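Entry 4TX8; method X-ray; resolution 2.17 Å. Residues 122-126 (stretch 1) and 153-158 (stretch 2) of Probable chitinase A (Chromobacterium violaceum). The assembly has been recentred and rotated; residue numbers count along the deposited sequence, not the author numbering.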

ATOM      1  N   SER A 122      -6.447 -10.546  14.416  1.00 25.92           N
ATOM      2  CA  SER A 122      -7.500  -9.542  14.445  1.00 28.51           C
ATOM      3  C   SER A 122      -6.934  -8.154  14.180  1.00 27.98           C
ATOM      4  O   SER A 122      -5.718  -7.954  14.198  1.00 28.31           O
ATOM      5  CB  SER A 122      -8.219  -9.559  15.793  1.00 34.38           C
ATOM      6  OG  SER A 122      -7.409  -8.966  16.793  1.00 40.45           O
ATOM      7  N   ALA A 123      -7.823  -7.197  13.933  1.00 24.71           N
ATOM      8  CA  ALA A 123      -7.425  -5.802  13.850  1.00 24.50           C
ATOM      9  C   ALA A 123      -6.882  -5.348  15.198  1.00 27.60           C
ATOM     10  O   ALA A 123      -7.165  -5.957  16.230  1.00 29.42           O
ATOM     11  CB  ALA A 123      -8.598  -4.929  13.422  1.00 24.19           C
ATOM     12  N   PHE A 124      -6.092  -4.281  15.183  1.00 25.91           N
ATOM     13  CA  PHE A 124      -5.533  -3.729  16.408  1.00 25.90           C
ATOM     14  C   PHE A 124      -5.660  -2.208  16.366  1.00 29.31           C
ATOM     15  O   PHE A 124      -5.737  -1.628  15.283  1.00 29.13           O
ATOM     16  CB  PHE A 124      -4.073  -4.170  16.580  1.00 27.11           C
ATOM     17  CG  PHE A 124      -3.128  -3.580  15.568  1.00 27.34           C
ATOM     18  CD1 PHE A 124      -3.007  -4.135  14.303  1.00 26.46           C
ATOM     19  CD2 PHE A 124      -2.355  -2.472  15.886  1.00 27.07           C
ATOM     20  CE1 PHE A 124      -2.135  -3.590  13.373  1.00 25.35           C
ATOM     21  CE2 PHE A 124      -1.481  -1.927  14.960  1.00 27.10           C
ATOM     22  CZ  PHE A 124      -1.372  -2.486  13.702  1.00 21.82           C
ATOM     23  N   PRO A 125      -5.713  -1.560  17.544  1.00 30.25           N
ATOM     24  CA  PRO A 125      -5.901  -0.104  17.623  1.00 28.19           C
ATOM     25  C   PRO A 125      -4.906   0.706  16.787  1.00 27.21           C
ATOM     26  O   PRO A 125      -3.707   0.423  16.782  1.00 26.03           O
ATOM     27  CB  PRO A 125      -5.715   0.183  19.114  1.00 27.55           C
ATOM     28  CG  PRO A 125      -6.209  -1.068  19.778  1.00 27.23           C
ATOM     29  CD  PRO A 125      -5.760  -2.192  18.877  1.00 26.57           C
ATOM     30  N   LEU A 126      -5.421   1.713  16.087  1.00 25.44           N
ATOM     31  CA  LEU A 126      -4.614   2.553  15.203  1.00 27.66           C
ATOM     32  C   LEU A 126      -3.488   3.265  15.954  1.00 29.04           C
ATOM     33  O   LEU A 126      -2.437   3.562  15.385  1.00 30.18           O
ATOM     34  CB  LEU A 126      -5.501   3.582  14.500  1.00 27.39           C
ATOM     35  CG  LEU A 126      -4.856   4.388  13.369  1.00 29.44           C
ATOM     36  CD1 LEU A 126      -4.720   3.536  12.114  1.00 33.11           C
ATOM     37  CD2 LEU A 126      -5.650   5.648  13.085  1.00 32.99           C
TER
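Stretch 2 (153-158) LDPAAG

Stretch 2, Leu-Asp-Pro-Ala-Ala-Gly, carries a short 3-10 segment at its centre and packs, mainly through its two alanines, against an irregular, largely extended strip of chain, and it does so without a single direct hydrogen bond between the two. The register is simple: the CA of Ala-123 lies 5.7 Å from the CA of Ala-156, and the CA of Pro-125 only 4.1 Å from the CA of Ala-157. As stretch 2 advances from Ala-156 to Ala-157, stretch 1 advances from Ala-123 to Pro-125, so the two chains run in the same general sense along the contact. No sheet forms, and the total buried surface, 238 Å² with both sides summed, is modest.

Leu-153 leads in with an extended backbone (phi/psi -73/136) and makes no contact with stretch 1. Asp-154 follows, also extended, with its CA-to-CB bond directed toward the other chain and chi1 in the t well. Its CG comes to 4.0 Å from Ala-123 CB. Asp-154 fastens the turn with two acceptors: its carboxylate OD1 takes a hydrogen bond from the N of Ala-156 at 2.9 Å, and its backbone O takes one from the N of Ala-157, also at 2.9 Å. Meanwhile OD2 of Asp-154 accepts a hydrogen bond from water 1 at 2.8 Å, and the same water accepts one from the N of Ala-123 at 2.9 Å. The aspartate thus organises its own turn and reaches the neighbouring backbone through a single water.

Pro-155 opens the 3-10 segment at phi/psi -59/-23, with phi close to the value a proline ring imposes. Its CA-to-CB bond points away from stretch 1, and it stays out of the contact. Ala-156 turns the other way: its CB sits 3.6 Å from the O of Ala-123 and 4.3 Å from Ala-123 CB, an apolar methyl-to-methyl approach. Small side chains on both sides accompany this close backbone spacing. The O of Ala-156 lies 3.8 Å from Pro-125 CD, placing the proline ring beside the turn's carbonyl.

Ala-157 is where the main chains come closest. Its CA is 4.2 Å from the C of Phe-124, and its O is 3.8 Å from Pro-125 CA. The side chain of Phe-124 takes no part in this, since its CA-to-CB bond points away; its backbone forms the surface instead. The O of Ala-157 accepts a hydrogen bond from water 2 at 2.7 Å, and that water accepts one from the N of Leu-126 at 2.9 Å, making a second water bridge, this one from backbone to backbone.

Gly-158 ends the turn, the N of Gly-158 donating a hydrogen bond to the O of Pro-155 at 2.9 Å. At phi/psi 105/-170 a CB would be jammed against the preceding carbonyl O, so the backbone itself calls for glycine. The rule of this contact is economical: a self-fastened turn, paired alanines at close range, and two waters for the polar links.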

ATOM      1  N   LEU A 153     -16.032   0.806  11.320  1.00 33.07           N
ATOM      2  CA  LEU A 153     -14.832   0.416  12.046  1.00 31.65           C
ATOM      3  C   LEU A 153     -14.946  -0.980  12.647  1.00 31.65           C
ATOM      4  O   LEU A 153     -15.975  -1.336  13.218  1.00 28.42           O
ATOM      5  CB  LEU A 153     -14.542   1.427  13.152  1.00 31.96           C
ATOM      6  CG  LEU A 153     -13.300   1.166  14.001  1.00 31.88           C
ATOM      7  CD1 LEU A 153     -12.038   1.400  13.186  1.00 26.11           C
ATOM      8  CD2 LEU A 153     -13.320   2.040  15.238  1.00 33.88           C
ATOM      9  N   ASP A 154     -13.882  -1.768  12.513  1.00 27.73           N
ATOM     10  CA  ASP A 154     -13.786  -3.038  13.222  1.00 30.77           C
ATOM     11  C   ASP A 154     -13.666  -2.734  14.712  1.00 32.30           C
ATOM     12  O   ASP A 154     -12.755  -2.018  15.126  1.00 33.10           O
ATOM     13  CB  ASP A 154     -12.587  -3.856  12.720  1.00 31.41           C
ATOM     14  CG  ASP A 154     -12.552  -5.271  13.287  1.00 33.14           C
ATOM     15  OD1 ASP A 154     -12.671  -5.440  14.517  1.00 35.52           O
ATOM     16  OD2 ASP A 154     -12.401  -6.224  12.496  1.00 36.62           O
ATOM     17  N   PRO A 155     -14.589  -3.274  15.523  1.00 36.27           N
ATOM     18  CA  PRO A 155     -14.645  -2.970  16.959  1.00 38.14           C
ATOM     19  C   PRO A 155     -13.363  -3.324  17.714  1.00 34.09           C
ATOM     20  O   PRO A 155     -13.103  -2.744  18.767  1.00 36.75           O
ATOM     21  CB  PRO A 155     -15.822  -3.821  17.457  1.00 39.35           C
ATOM     22  CG  PRO A 155     -15.998  -4.883  16.419  1.00 42.09           C
ATOM     23  CD  PRO A 155     -15.637  -4.227  15.123  1.00 38.27           C
ATOM     24  N   ALA A 156     -12.571  -4.249  17.183  1.00 31.55           N
ATOM     25  CA  ALA A 156     -11.302  -4.607  17.810  1.00 32.88           C
ATOM     26  C   ALA A 156     -10.321  -3.430  17.811  1.00 37.37           C
ATOM     27  O   ALA A 156      -9.352  -3.422  18.570  1.00 39.89           O
ATOM     28  CB  ALA A 156     -10.688  -5.806  17.110  1.00 29.95           C
ATOM     29  N   ALA A 157     -10.573  -2.440  16.959  1.00 34.72           N
ATOM     30  CA  ALA A 157      -9.748  -1.235  16.917  1.00 34.91           C
ATOM     31  C   ALA A 157     -10.161  -0.249  18.005  1.00 36.30           C
ATOM     32  O   ALA A 157      -9.512   0.778  18.203  1.00 37.86           O
ATOM     33  CB  ALA A 157      -9.836  -0.577  15.551  1.00 33.67           C
ATOM     34  N   GLY A 158     -11.244  -0.568  18.707  1.00 33.57           N
ATOM     35  CA  GLY A 158     -11.786   0.314  19.725  1.00 33.87           C
ATOM     36  C   GLY A 158     -13.047   0.997  19.238  1.00 38.25           C
ATOM     37  O   GLY A 158     -13.590   0.640  18.194  1.00 42.01           O
TER
HETATM   38  O   HOH W   1     -10.608  -7.887  13.758  1.00 31.78           O
HETATM   39  O   HOH W   2      -8.033   2.686  16.890  1.00 30.71           O